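Local coordinates for hypothetical peroxiredoxin protein (Sinorhizobium meliloti, PDB 3UMA), which probably reduces hydrogen peroxide and organic hydroperoxides to water and alcohols with glutathione, as a thiol-specific peroxidase of the Prx5 subfamily, at residues F37-A42 and K118-S123; V98-L103 and L122-A127; G56-L61 and S152-D157. One frame throughout, in Å; residues are numbered along the deposited sequence.

Contact 1: residues F37-A42 and K118-S123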
ATOM      1  N   PHE A  37      -5.932   6.987  -7.655  1.00 26.64           N
ATOM      2  CA  PHE A  37      -6.377   6.667  -6.322  1.00 26.69           C
ATOM      3  C   PHE A  37      -6.996   7.913  -5.752  1.00 27.14           C
ATOM      4  O   PHE A  37      -6.488   8.996  -5.953  1.00 27.01           O
ATOM      5  CB  PHE A  37      -5.201   6.263  -5.431  1.00 25.18           C
ATOM      6  CG  PHE A  37      -4.406   5.110  -5.959  1.00 24.31           C
ATOM      7  CD1 PHE A  37      -4.824   3.797  -5.738  1.00 21.93           C
ATOM      8  CD2 PHE A  37      -3.226   5.328  -6.670  1.00 22.29           C
ATOM      9  CE1 PHE A  37      -4.104   2.721  -6.234  1.00 20.55           C
ATOM     10  CE2 PHE A  37      -2.487   4.251  -7.163  1.00 22.49           C
ATOM     11  CZ  PHE A  37      -2.927   2.940  -6.939  1.00 21.67           C
ATOM     12  N   LYS A  38      -8.099   7.761  -5.043  1.00 28.06           N
ATOM     13  CA  LYS A  38      -8.660   8.876  -4.318  1.00 29.39           C
ATOM     14  C   LYS A  38      -8.115   8.883  -2.904  1.00 30.73           C
ATOM     15  O   LYS A  38      -7.814   7.829  -2.329  1.00 30.58           O
ATOM     16  CB  LYS A  38     -10.185   8.823  -4.341  1.00 29.66           C
ATOM     17  CG  LYS A  38     -10.763   8.791  -5.763  1.00 31.54           C
ATOM     18  CD  LYS A  38     -11.879   9.796  -5.956  1.00 35.54           C
ATOM     19  CE  LYS A  38     -12.345   9.821  -7.402  1.00 38.78           C
ATOM     20  NZ  LYS A  38     -12.967  11.134  -7.731  1.00 42.31           N
ATOM     21  N   GLU A  39      -7.974  10.075  -2.353  1.00 32.08           N
ATOM     22  CA  GLU A  39      -7.359  10.249  -1.063  1.00 34.11           C
ATOM     23  C   GLU A  39      -7.908  11.498  -0.388  1.00 35.86           C
ATOM     24  O   GLU A  39      -7.961  12.565  -0.995  1.00 35.90           O
ATOM     25  CB  GLU A  39      -5.826  10.346  -1.200  1.00 33.93           C
ATOM     26  CG  GLU A  39      -5.134  10.764   0.099  1.00 33.74           C
ATOM     27  CD  GLU A  39      -3.617  10.697   0.059  1.00 34.51           C
ATOM     28  OE1 GLU A  39      -3.018  10.715  -1.044  1.00 35.92           O
ATOM     29  OE2 GLU A  39      -3.020  10.641   1.154  1.00 33.41           O
ATOM     30  N   LYS A  40      -8.320  11.343   0.865  1.00 38.44           N
ATOM     31  CA  LYS A  40      -8.715  12.451   1.719  1.00 41.19           C
ATOM     32  C   LYS A  40      -7.478  13.042   2.360  1.00 43.00           C
ATOM     33  O   LYS A  40      -6.818  12.391   3.165  1.00 43.93           O
ATOM     34  CB  LYS A  40      -9.676  11.973   2.816  1.00 41.24           C
ATOM     35  CG  LYS A  40     -11.060  12.596   2.778  1.00 41.76           C
ATOM     36  CD  LYS A  40     -12.006  11.903   3.756  1.00 43.15           C
ATOM     37  CE  LYS A  40     -13.158  12.820   4.180  1.00 45.06           C
ATOM     38  NZ  LYS A  40     -14.436  12.084   4.497  1.00 45.38           N
ATOM     39  N   THR A  41      -7.145  14.268   1.984  1.00 45.24           N
ATOM     40  CA  THR A  41      -6.089  14.999   2.668  1.00 46.99           C
ATOM     41  C   THR A  41      -6.708  16.103   3.531  1.00 47.93           C
ATOM     42  O   THR A  41      -7.869  16.495   3.320  1.00 48.42           O
ATOM     43  CB  THR A  41      -5.035  15.565   1.679  1.00 47.22           C
ATOM     44  OG1 THR A  41      -3.945  16.134   2.417  1.00 48.43           O
ATOM     45  CG2 THR A  41      -5.637  16.624   0.763  1.00 47.67           C
ATOM     46  N   ALA A  42      -5.945  16.588   4.512  1.00 48.67           N
ATOM     47  CA  ALA A  42      -6.398  17.692   5.367  1.00 49.17           C
ATOM     48  C   ALA A  42      -6.843  18.923   4.556  1.00 49.32           C
ATOM     49  O   ALA A  42      -7.704  19.685   4.999  1.00 49.62           O
ATOM     50  CB  ALA A  42      -5.312  18.067   6.395  1.00 49.38           C
ATOM     51  N   LYS A 118       1.350  12.256   7.097  1.00 31.77           N
ATOM     52  CA  LYS A 118       2.675  11.659   7.241  1.00 31.06           C
ATOM     53  C   LYS A 118       2.969  10.734   6.074  1.00 30.39           C
ATOM     54  O   LYS A 118       4.128  10.522   5.715  1.00 30.83           O
ATOM     55  CB  LYS A 118       2.774  10.846   8.535  1.00 31.68           C
ATOM     56  CG  LYS A 118       2.175  11.481   9.782  1.00 33.23           C
ATOM     57  CD  LYS A 118       3.144  12.403  10.493  1.00 37.38           C
ATOM     58  CE  LYS A 118       2.564  12.818  11.854  1.00 40.24           C
ATOM     59  NZ  LYS A 118       2.837  14.258  12.128  1.00 42.38           N
ATOM     60  N   ILE A 119       1.904  10.183   5.500  1.00 28.86           N
ATOM     61  CA  ILE A 119       1.970   9.083   4.558  1.00 27.59           C
ATOM     62  C   ILE A 119       0.720   9.176   3.687  1.00 25.98           C
ATOM     63  O   ILE A 119      -0.316   9.630   4.163  1.00 25.35           O
ATOM     64  CB  ILE A 119       2.072   7.753   5.385  1.00 28.25           C
ATOM     65  CG1 ILE A 119       3.519   7.296   5.465  1.00 28.68           C
ATOM     66  CG2 ILE A 119       1.172   6.626   4.888  1.00 28.59           C
ATOM     67  CD1 ILE A 119       3.868   6.686   6.780  1.00 31.88           C
ATOM     68  N   HIS A 120       0.806   8.798   2.413  1.00 24.95           N
ATOM     69  CA  HIS A 120      -0.413   8.728   1.593  1.00 24.42           C
ATOM     70  C   HIS A 120      -1.333   7.570   2.047  1.00 23.54           C
ATOM     71  O   HIS A 120      -0.855   6.478   2.384  1.00 23.73           O
ATOM     72  CB  HIS A 120      -0.102   8.564   0.114  1.00 24.11           C
ATOM     73  CG  HIS A 120       0.617   9.728  -0.495  1.00 27.13           C
ATOM     74  ND1 HIS A 120      -0.035  10.746  -1.163  1.00 28.00           N
ATOM     75  CD2 HIS A 120       1.938  10.019  -0.564  1.00 27.82           C
ATOM     76  CE1 HIS A 120       0.855  11.616  -1.605  1.00 29.07           C
ATOM     77  NE2 HIS A 120       2.059  11.199  -1.253  1.00 29.06           N
ATOM     78  N   PHE A 121      -2.633   7.836   2.077  1.00 21.46           N
ATOM     79  CA  PHE A 121      -3.649   6.806   2.289  1.00 20.90           C
ATOM     80  C   PHE A 121      -4.476   6.707   1.017  1.00 20.10           C
ATOM     81  O   PHE A 121      -5.339   7.554   0.766  1.00 20.13           O
ATOM     82  CB  PHE A 121      -4.532   7.143   3.507  1.00 20.30           C
ATOM     83  CG  PHE A 121      -3.844   6.888   4.833  1.00 20.09           C
ATOM     84  CD1 PHE A 121      -4.222   5.799   5.630  1.00 18.96           C
ATOM     85  CD2 PHE A 121      -2.821   7.731   5.277  1.00 19.44           C
ATOM     86  CE1 PHE A 121      -3.603   5.552   6.856  1.00 17.59           C
ATOM     87  CE2 PHE A 121      -2.161   7.480   6.483  1.00 20.26           C
ATOM     88  CZ  PHE A 121      -2.557   6.375   7.271  1.00 20.70           C
ATOM     89  N   LEU A 122      -4.179   5.685   0.216  1.00 18.35           N
ATOM     90  CA  LEU A 122      -4.743   5.548  -1.103  1.00 17.80           C
ATOM     91  C   LEU A 122      -5.890   4.551  -1.099  1.00 18.06           C
ATOM     92  O   LEU A 122      -5.735   3.406  -0.656  1.00 17.60           O
ATOM     93  CB  LEU A 122      -3.668   5.078  -2.099  1.00 17.15           C
ATOM     94  CG  LEU A 122      -2.368   5.885  -2.206  1.00 18.00           C
ATOM     95  CD1 LEU A 122      -1.415   5.218  -3.194  1.00 16.47           C
ATOM     96  CD2 LEU A 122      -2.683   7.329  -2.635  1.00 18.21           C
ATOM     97  N   SER A 123      -7.021   4.988  -1.633  1.00 17.46           N
ATOM     98  CA  SER A 123      -8.193   4.165  -1.774  1.00 17.25           C
ATOM     99  C   SER A 123      -8.189   3.507  -3.152  1.00 17.84           C
ATOM    100  O   SER A 123      -8.141   4.208  -4.181  1.00 19.59           O
ATOM    101  CB  SER A 123      -9.447   5.026  -1.559  1.00 16.89           C
ATOM    102  OG  SER A 123     -10.560   4.457  -2.203  1.00 14.94           O
TER
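Lys38 and Ser123 form the single bridge between strands 37-41 and 120-123, an antiparallel hydrogen-bonded pair in which Ser123 N reaches Lys38 O at 3.0 Å. The strands run at 132° to each other, with axes approaching to 4.8 Å, and no ladder of bridges extends from this pair. Beyond it, a side chain takes over the work of the backbone. Glu39, with CG anti to the backbone N (chi1 170°) and the chain extended beyond, carries its carboxylate across to His120 and Phe121 of strand 120-123. There the two oxygens divide their labour. OE1 of Glu39 offers its syn lone pair to ND1 of His120, 3.0 Å away and lying in the imidazole plane, through a nearly straight bond (164°). OE2 of Glu39 receives the backbone N of Phe121 at 3.0 Å, a donor that stands above the carboxylate plane. The carboxylate is thus fixed by a ring and a peptide at once. Because His120 NE2 also bonds to Asp94, the imidazole sits between two carboxylates, which would probably favour its doubly protonated form. Phe37 supplies the aromatic packing: CD1 of Leu122 packs over one face of the ring, 4.1 Å from the centroid, as a CH-pi contact, while the polar Ser123 O meets the ring edge 3.7 Å from Phe37 CD1. Here the hairpin of strands 36-41 and 44-49 meets the end strand of the central sheet, with Phe37 reaching Val98 in the next strand and Phe129 edge-to-face, and helix 103-113 packing against Phe121 and Ser123.

Contact 2: residues V98-L103 and L122-A127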
ATOM      1  N   VAL A  98      -1.967   1.477   0.398  1.00 16.23           N
ATOM      2  CA  VAL A  98      -3.125   1.319  -0.458  1.00 15.31           C
ATOM      3  C   VAL A  98      -4.001   0.206   0.107  1.00 15.57           C
ATOM      4  O   VAL A  98      -3.481  -0.786   0.635  1.00 15.49           O
ATOM      5  CB  VAL A  98      -2.720   1.021  -1.931  1.00 14.90           C
ATOM      6  CG1 VAL A  98      -1.908  -0.240  -2.057  1.00 12.11           C
ATOM      7  CG2 VAL A  98      -3.959   0.950  -2.878  1.00 15.62           C
ATOM      8  N   ALA A  99      -5.323   0.368  -0.002  1.00 15.14           N
ATOM      9  CA  ALA A  99      -6.280  -0.686   0.424  1.00 14.62           C
ATOM     10  C   ALA A  99      -7.521  -0.641  -0.441  1.00 15.06           C
ATOM     11  O   ALA A  99      -7.882   0.427  -0.957  1.00 14.74           O
ATOM     12  CB  ALA A  99      -6.671  -0.501   1.851  1.00 14.76           C
ATOM     13  N   VAL A 100      -8.173  -1.801  -0.585  1.00 15.08           N
ATOM     14  CA  VAL A 100      -9.484  -1.889  -1.214  1.00 15.37           C
ATOM     15  C   VAL A 100     -10.523  -1.513  -0.153  1.00 15.68           C
ATOM     16  O   VAL A 100     -11.145  -2.376   0.451  1.00 16.68           O
ATOM     17  CB  VAL A 100      -9.718  -3.291  -1.840  1.00 15.04           C
ATOM     18  CG1 VAL A 100     -11.114  -3.398  -2.502  1.00 14.07           C
ATOM     19  CG2 VAL A 100      -8.585  -3.621  -2.850  1.00 14.00           C
ATOM     20  N   ASN A 101     -10.610  -0.211   0.117  1.00 15.97           N
ATOM     21  CA  ASN A 101     -11.612   0.431   0.980  1.00 16.31           C
ATOM     22  C   ASN A 101     -12.050   1.720   0.278  1.00 16.49           C
ATOM     23  O   ASN A 101     -11.282   2.285  -0.521  1.00 16.58           O
ATOM     24  CB  ASN A 101     -11.011   0.861   2.336  1.00 16.22           C
ATOM     25  CG  ASN A 101     -10.911  -0.294   3.360  1.00 17.24           C
ATOM     26  OD1 ASN A 101     -11.922  -0.773   3.889  1.00 20.44           O
ATOM     27  ND2 ASN A 101      -9.694  -0.727   3.637  1.00 14.39           N
ATOM     28  N   ASP A 102     -13.239   2.210   0.609  1.00 15.84           N
ATOM     29  CA  ASP A 102     -13.720   3.479   0.063  1.00 16.57           C
ATOM     30  C   ASP A 102     -12.906   4.643   0.645  1.00 16.14           C
ATOM     31  O   ASP A 102     -12.181   4.490   1.636  1.00 14.74           O
ATOM     32  CB  ASP A 102     -15.232   3.641   0.334  1.00 16.01           C
ATOM     33  CG  ASP A 102     -15.558   3.784   1.812  1.00 18.95           C
ATOM     34  OD1 ASP A 102     -15.333   4.879   2.347  1.00 17.74           O
ATOM     35  OD2 ASP A 102     -16.057   2.804   2.454  1.00 21.56           O
ATOM     36  N   LEU A 103     -13.049   5.825   0.062  1.00 16.53           N
ATOM     37  CA  LEU A 103     -12.180   6.934   0.455  1.00 16.76           C
ATOM     38  C   LEU A 103     -12.502   7.503   1.831  1.00 16.02           C
ATOM     39  O   LEU A 103     -11.616   7.999   2.524  1.00 16.16           O
ATOM     40  CB  LEU A 103     -12.143   8.016  -0.647  1.00 18.08           C
ATOM     41  CG  LEU A 103     -13.203   9.105  -0.778  1.00 21.66           C
ATOM     42  CD1 LEU A 103     -12.920  10.240   0.179  1.00 25.04           C
ATOM     43  CD2 LEU A 103     -13.222   9.645  -2.216  1.00 26.53           C
ATOM     44  N   LEU A 122      -4.179   5.685   0.216  1.00 18.35           N
ATOM     45  CA  LEU A 122      -4.743   5.548  -1.103  1.00 17.80           C
ATOM     46  C   LEU A 122      -5.890   4.551  -1.099  1.00 18.06           C
ATOM     47  O   LEU A 122      -5.735   3.406  -0.656  1.00 17.60           O
ATOM     48  CB  LEU A 122      -3.668   5.078  -2.099  1.00 17.15           C
ATOM     49  CG  LEU A 122      -2.368   5.885  -2.206  1.00 18.00           C
ATOM     50  CD1 LEU A 122      -1.415   5.218  -3.194  1.00 16.47           C
ATOM     51  CD2 LEU A 122      -2.683   7.329  -2.635  1.00 18.21           C
ATOM     52  N   SER A 123      -7.021   4.988  -1.633  1.00 17.46           N
ATOM     53  CA  SER A 123      -8.193   4.165  -1.774  1.00 17.25           C
ATOM     54  C   SER A 123      -8.189   3.507  -3.152  1.00 17.84           C
ATOM     55  O   SER A 123      -8.141   4.208  -4.181  1.00 19.59           O
ATOM     56  CB  SER A 123      -9.447   5.026  -1.559  1.00 16.89           C
ATOM     57  OG  SER A 123     -10.560   4.457  -2.203  1.00 14.94           O
ATOM     58  N   ASP A 124      -8.172   2.176  -3.167  1.00 16.91           N
ATOM     59  CA  ASP A 124      -8.341   1.364  -4.383  1.00 17.01           C
ATOM     60  C   ASP A 124      -9.699   0.642  -4.280  1.00 16.60           C
ATOM     61  O   ASP A 124      -9.785  -0.608  -4.306  1.00 15.95           O
ATOM     62  CB  ASP A 124      -7.182   0.366  -4.531  1.00 16.67           C
ATOM     63  CG  ASP A 124      -7.177  -0.342  -5.867  1.00 17.02           C
ATOM     64  OD1 ASP A 124      -7.615   0.251  -6.865  1.00 18.68           O
ATOM     65  OD2 ASP A 124      -6.737  -1.513  -5.941  1.00 17.36           O
ATOM     66  N   TRP A 125     -10.754   1.454  -4.185  1.00 16.77           N
ATOM     67  CA  TRP A 125     -12.075   1.007  -3.719  1.00 17.57           C
ATOM     68  C   TRP A 125     -12.591  -0.216  -4.487  1.00 18.29           C
ATOM     69  O   TRP A 125     -13.131  -1.145  -3.892  1.00 18.32           O
ATOM     70  CB  TRP A 125     -13.101   2.167  -3.703  1.00 17.42           C
ATOM     71  CG  TRP A 125     -13.618   2.519  -5.084  1.00 17.43           C
ATOM     72  CD1 TRP A 125     -13.092   3.450  -5.961  1.00 18.23           C
ATOM     73  CD2 TRP A 125     -14.710   1.900  -5.765  1.00 17.14           C
ATOM     74  NE1 TRP A 125     -13.808   3.440  -7.136  1.00 18.52           N
ATOM     75  CE2 TRP A 125     -14.813   2.511  -7.039  1.00 19.35           C
ATOM     76  CE3 TRP A 125     -15.616   0.883  -5.422  1.00 18.50           C
ATOM     77  CZ2 TRP A 125     -15.784   2.139  -7.973  1.00 19.23           C
ATOM     78  CZ3 TRP A 125     -16.593   0.516  -6.349  1.00 20.05           C
ATOM     79  CH2 TRP A 125     -16.660   1.140  -7.616  1.00 20.29           C
ATOM     80  N   ASN A 126     -12.409  -0.224  -5.805  1.00 18.55           N
ATOM     81  CA  ASN A 126     -12.903  -1.323  -6.614  1.00 19.12           C
ATOM     82  C   ASN A 126     -11.830  -2.324  -6.964  1.00 18.41           C
ATOM     83  O   ASN A 126     -12.048  -3.182  -7.822  1.00 17.81           O
ATOM     84  CB  ASN A 126     -13.549  -0.795  -7.898  1.00 20.95           C
ATOM     85  CG  ASN A 126     -12.576   0.015  -8.757  1.00 24.28           C
ATOM     86  OD1 ASN A 126     -11.394   0.170  -8.406  1.00 28.91           O
ATOM     87  ND2 ASN A 126     -13.069   0.532  -9.895  1.00 26.92           N
ATOM     88  N   ALA A 127     -10.669  -2.217  -6.310  1.00 17.42           N
ATOM     89  CA  ALA A 127      -9.563  -3.133  -6.583  1.00 17.69           C
ATOM     90  C   ALA A 127      -9.048  -3.101  -8.021  1.00 17.16           C
ATOM     91  O   ALA A 127      -8.465  -4.093  -8.467  1.00 17.42           O
ATOM     92  CB  ALA A 127      -9.940  -4.599  -6.193  1.00 17.58           C
TER
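Ala99 O accepts the backbone N of Asp124 at 2.8 Å, a straight bond (165°) whose donor is tilted out of the carbonyl plane, and the same oxygen takes a second, weak bond from Asn101 N, which closes an inverse gamma turn centred on Val100. One strand end is therefore joined to its neighbour and turned aside by a single carbonyl. Just before it, Ala99 N donates to Leu122 O at 3.1 Å; with the Asp124 bond and the one between Leu122 and Val97 it places Val98 beside Leu122 and Ala99 beside Ser123 in parallel register. A third link follows the turn: the hydroxyl of Ser123, set anti to the backbone N (chi1 156°), donates to Asn101 O at 2.8 Å, in the plane of that carbonyl, and CB of the same serine packs 4.1 Å from Leu103 CB. These are the C-terminal ends of two parallel strands in a beta-alpha-beta unit, strand 94-99, helix 103-113 and strand 120-123, part of the thioredoxin-like fold of peroxiredoxins. The ends of such strands carry the loops that start the next helices, and both loops do so here: Asp102 is the N-cap of helix 103-113, its OD1 bonding Val105 N, while Asp124 to Ala127 make a type I turn leading into helix 128-132. The side chain of Asp124 runs alongside Val98, CB lying 3.7 Å from Val98 CG2, and its carboxylate is held by Phe129 N and the hydroxyl of Thr130. Val100 wedges against the turn, with CG2 3.7 Å from Ala127 CB. On the other side of the strand from Val98, the side chain of Ala99 lies about 7 Å from that of Cys72, the predicted peroxidatic cysteine.

Contact 3: residues G56-L61 and S152-D157; sequences GKRVVL and SMLVED
Arg58 and Glu156 lie side by side on one face of the strand pair, joined by a salt bridge in which NE of Arg58 donates to OE2 of Glu156 at 2.7 Å. The bond is straight (166°) and lies in the guanidinium plane, but it arrives from above the carboxylate plane, the two groups being turned 58° apart. One bond, not the pair of a coplanar arrangement, makes the link. With CG anti to the backbone N (chi1 -163°) and the chain extended to NE, Arg58 is laid along Glu156, which brings NE to OE2; Arg58 CG is 3.7 Å from Glu156 CG. Leu154 completes the first shell: its CD1 sits over a face of the guanidinium, near the rim, and its CD2 is 3.6 Å from Arg58 NH2. A leucine in place of Arg58 would probably leave the Glu156 carboxylate without its ion-pair mate. The backbone sets these side chains in register. Arg58 and Glu156 form a non-hydrogen-bonded antiparallel pair, followed by the hydrogen-bonded pair Val59 and Val155, in which Val59 N and Val155 N each meet the other's O at 2.8 Å. A second such pair joins Leu61 and Met153, modelled as selenomethionine, whose side chains run together on the opposite face, CB of Leu61 3.9 Å from CG of Met153. Further out, Arg58 NH1 has weak bonds to the carbonyls of Arg90 and Gly91, while strand 159-165 flanks strand 147-156 on its other side. The pair passes from an apolar, buried half around Leu61 and Val60 to a charged, partly exposed end, where the salt bridge probably balances the charge of both residues.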
ATOM      1  N   GLY A  56       9.913   9.747 -11.375  1.00 29.98           N
ATOM      2  CA  GLY A  56      11.081  10.507 -10.953  1.00 29.91           C
ATOM      3  C   GLY A  56      11.284  10.381  -9.462  1.00 30.05           C
ATOM      4  O   GLY A  56      11.967  11.213  -8.862  1.00 30.42           O
ATOM      5  N   LYS A  57      10.690   9.343  -8.856  1.00 29.01           N
ATOM      6  CA  LYS A  57      10.705   9.210  -7.395  1.00 28.08           C
ATOM      7  C   LYS A  57      11.061   7.789  -6.920  1.00 26.54           C
ATOM      8  O   LYS A  57      10.958   6.817  -7.666  1.00 25.45           O
ATOM      9  CB  LYS A  57       9.370   9.675  -6.785  1.00 28.94           C
ATOM     10  CG  LYS A  57       9.137  11.190  -6.817  1.00 31.33           C
ATOM     11  CD  LYS A  57       7.661  11.536  -7.074  1.00 35.70           C
ATOM     12  CE  LYS A  57       6.965  12.159  -5.863  1.00 38.60           C
ATOM     13  NZ  LYS A  57       6.206  11.165  -5.003  1.00 40.51           N
ATOM     14  N   ARG A  58      11.513   7.702  -5.677  1.00 25.23           N
ATOM     15  CA  ARG A  58      11.765   6.425  -5.022  1.00 25.34           C
ATOM     16  C   ARG A  58      10.695   6.329  -3.947  1.00 24.02           C
ATOM     17  O   ARG A  58      10.706   7.112  -3.007  1.00 23.58           O
ATOM     18  CB  ARG A  58      13.165   6.407  -4.395  1.00 25.34           C
ATOM     19  CG  ARG A  58      13.707   5.028  -4.046  1.00 27.75           C
ATOM     20  CD  ARG A  58      15.258   5.011  -4.120  1.00 28.76           C
ATOM     21  NE  ARG A  58      15.833   3.719  -3.724  1.00 30.95           N
ATOM     22  CZ  ARG A  58      16.455   3.488  -2.569  1.00 30.59           C
ATOM     23  NH1 ARG A  58      16.594   4.454  -1.677  1.00 31.15           N
ATOM     24  NH2 ARG A  58      16.952   2.285  -2.305  1.00 32.84           N
ATOM     25  N   VAL A  59       9.771   5.389  -4.111  1.00 22.76           N
ATOM     26  CA  VAL A  59       8.580   5.317  -3.253  1.00 22.39           C
ATOM     27  C   VAL A  59       8.440   3.944  -2.553  1.00 21.23           C
ATOM     28  O   VAL A  59       8.659   2.905  -3.159  1.00 21.02           O
ATOM     29  CB  VAL A  59       7.295   5.654  -4.067  1.00 22.21           C
ATOM     30  CG1 VAL A  59       6.035   5.556  -3.211  1.00 22.22           C
ATOM     31  CG2 VAL A  59       7.398   7.059  -4.685  1.00 22.65           C
ATOM     32  N   VAL A  60       8.103   3.966  -1.273  1.00 20.46           N
ATOM     33  CA  VAL A  60       7.751   2.746  -0.556  1.00 20.73           C
ATOM     34  C   VAL A  60       6.231   2.623  -0.576  1.00 20.38           C
ATOM     35  O   VAL A  60       5.545   3.497  -0.061  1.00 20.60           O
ATOM     36  CB  VAL A  60       8.261   2.766   0.893  1.00 20.68           C
ATOM     37  CG1 VAL A  60       7.565   1.669   1.735  1.00 21.04           C
ATOM     38  CG2 VAL A  60       9.761   2.563   0.907  1.00 21.30           C
ATOM     39  N   LEU A  61       5.722   1.581  -1.236  1.00 19.76           N
ATOM     40  CA  LEU A  61       4.293   1.306  -1.254  1.00 19.69           C
ATOM     41  C   LEU A  61       4.009   0.051  -0.450  1.00 19.34           C
ATOM     42  O   LEU A  61       4.600  -0.996  -0.716  1.00 19.52           O
ATOM     43  CB  LEU A  61       3.780   1.090  -2.690  1.00 19.56           C
ATOM     44  CG  LEU A  61       2.291   0.715  -2.850  1.00 19.34           C
ATOM     45  CD1 LEU A  61       1.359   1.849  -2.400  1.00 19.67           C
ATOM     46  CD2 LEU A  61       1.961   0.309  -4.267  1.00 20.35           C
ATOM     47  N   SER A 152       4.681  -5.267   0.443  1.00 16.15           N
ATOM     48  CA  SER A 152       5.351  -3.978   0.373  1.00 17.06           C
ATOM     49  C   SER A 152       6.245  -4.010  -0.865  1.00 17.56           C
ATOM     50  O   SER A 152       6.652  -5.081  -1.337  1.00 17.62           O
ATOM     51  CB  SER A 152       6.184  -3.684   1.623  1.00 16.68           C
ATOM     52  OG  SER A 152       7.307  -4.537   1.636  1.00 16.12           O
HETATM   53  N   MSE A 153       6.527  -2.843  -1.414  1.00 17.87           N
HETATM   54  CA  MSE A 153       7.402  -2.796  -2.566  1.00 19.65           C
HETATM   55  C   MSE A 153       8.174  -1.498  -2.562  1.00 19.98           C
HETATM   56  O   MSE A 153       7.688  -0.486  -2.071  1.00 19.83           O
HETATM   57  CB  MSE A 153       6.643  -3.014  -3.886  1.00 19.74           C
HETATM   58  CG  MSE A 153       5.483  -2.088  -4.110  1.00 23.71           C
HETATM   59 SE   MSE A 153       4.684  -2.299  -5.884  1.00 36.40          SE
HETATM   60  CE  MSE A 153       3.820  -4.044  -5.809  1.00 27.05           C
ATOM     61  N   LEU A 154       9.408  -1.563  -3.048  1.00 21.14           N
ATOM     62  CA  LEU A 154      10.190  -0.362  -3.343  1.00 22.07           C
ATOM     63  C   LEU A 154      10.072  -0.079  -4.841  1.00 22.42           C
ATOM     64  O   LEU A 154      10.342  -0.943  -5.682  1.00 22.38           O
ATOM     65  CB  LEU A 154      11.655  -0.535  -2.910  1.00 22.24           C
ATOM     66  CG  LEU A 154      12.636   0.625  -3.166  1.00 23.20           C
ATOM     67  CD1 LEU A 154      12.200   1.884  -2.424  1.00 22.10           C
ATOM     68  CD2 LEU A 154      14.057   0.213  -2.758  1.00 24.12           C
ATOM     69  N   VAL A 155       9.626   1.133  -5.158  1.00 23.31           N
ATOM     70  CA  VAL A 155       9.327   1.501  -6.535  1.00 23.87           C
ATOM     71  C   VAL A 155      10.218   2.689  -6.950  1.00 24.24           C
ATOM     72  O   VAL A 155      10.242   3.720  -6.279  1.00 23.30           O
ATOM     73  CB  VAL A 155       7.822   1.846  -6.705  1.00 24.07           C
ATOM     74  CG1 VAL A 155       7.470   2.045  -8.176  1.00 23.61           C
ATOM     75  CG2 VAL A 155       6.926   0.717  -6.112  1.00 23.75           C
ATOM     76  N   GLU A 156      10.959   2.521  -8.043  1.00 24.89           N
ATOM     77  CA  GLU A 156      11.899   3.572  -8.497  1.00 26.14           C
ATOM     78  C   GLU A 156      11.485   4.075  -9.860  1.00 25.33           C
ATOM     79  O   GLU A 156      11.397   3.297 -10.805  1.00 24.67           O
ATOM     80  CB  GLU A 156      13.352   3.064  -8.476  1.00 26.61           C
ATOM     81  CG  GLU A 156      13.874   2.912  -7.032  1.00 30.63           C
ATOM     82  CD  GLU A 156      15.286   2.279  -6.891  1.00 35.36           C
ATOM     83  OE1 GLU A 156      16.013   2.094  -7.893  1.00 37.15           O
ATOM     84  OE2 GLU A 156      15.660   1.967  -5.743  1.00 36.14           O
ATOM     85  N   ASP A 157      11.181   5.370  -9.942  1.00 25.88           N
ATOM     86  CA  ASP A 157      10.578   5.947 -11.152  1.00 26.48           C
ATOM     87  C   ASP A 157       9.575   4.970 -11.771  1.00 26.48           C
ATOM     88  O   ASP A 157       9.678   4.623 -12.953  1.00 26.64           O
ATOM     89  CB  ASP A 157      11.658   6.342 -12.183  1.00 27.18           C
ATOM     90  CG  ASP A 157      11.079   7.110 -13.385  1.00 28.53           C
ATOM     91  OD1 ASP A 157      10.380   8.136 -13.192  1.00 30.16           O
ATOM     92  OD2 ASP A 157      11.310   6.669 -14.523  1.00 30.48           O
TER

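Overall arrangement
All three contacts involve the central mixed sheet, in which strands 120-123, 94-99, 58-64 and 147-156 follow one another. Contact 1 brings the hairpin strand 36-41 to the end strand, contact 2 joins that strand to 94-99, and contact 3 pairs the next two. Contacts 1 and 2 share Leu122 and Ser123, centres about 10 Å apart; contact 3 lies about 16 Å from the centre of contact 1 and 19 Å from that of contact 2, which it touches through Leu61 and Val98. Along the chain, contacts 1 and 3 interleave, joining pieces 76 and 91 residues apart within one thioredoxin-like domain; contact 2, between the segments of contact 3, joins near strands of one beta-alpha-beta unit.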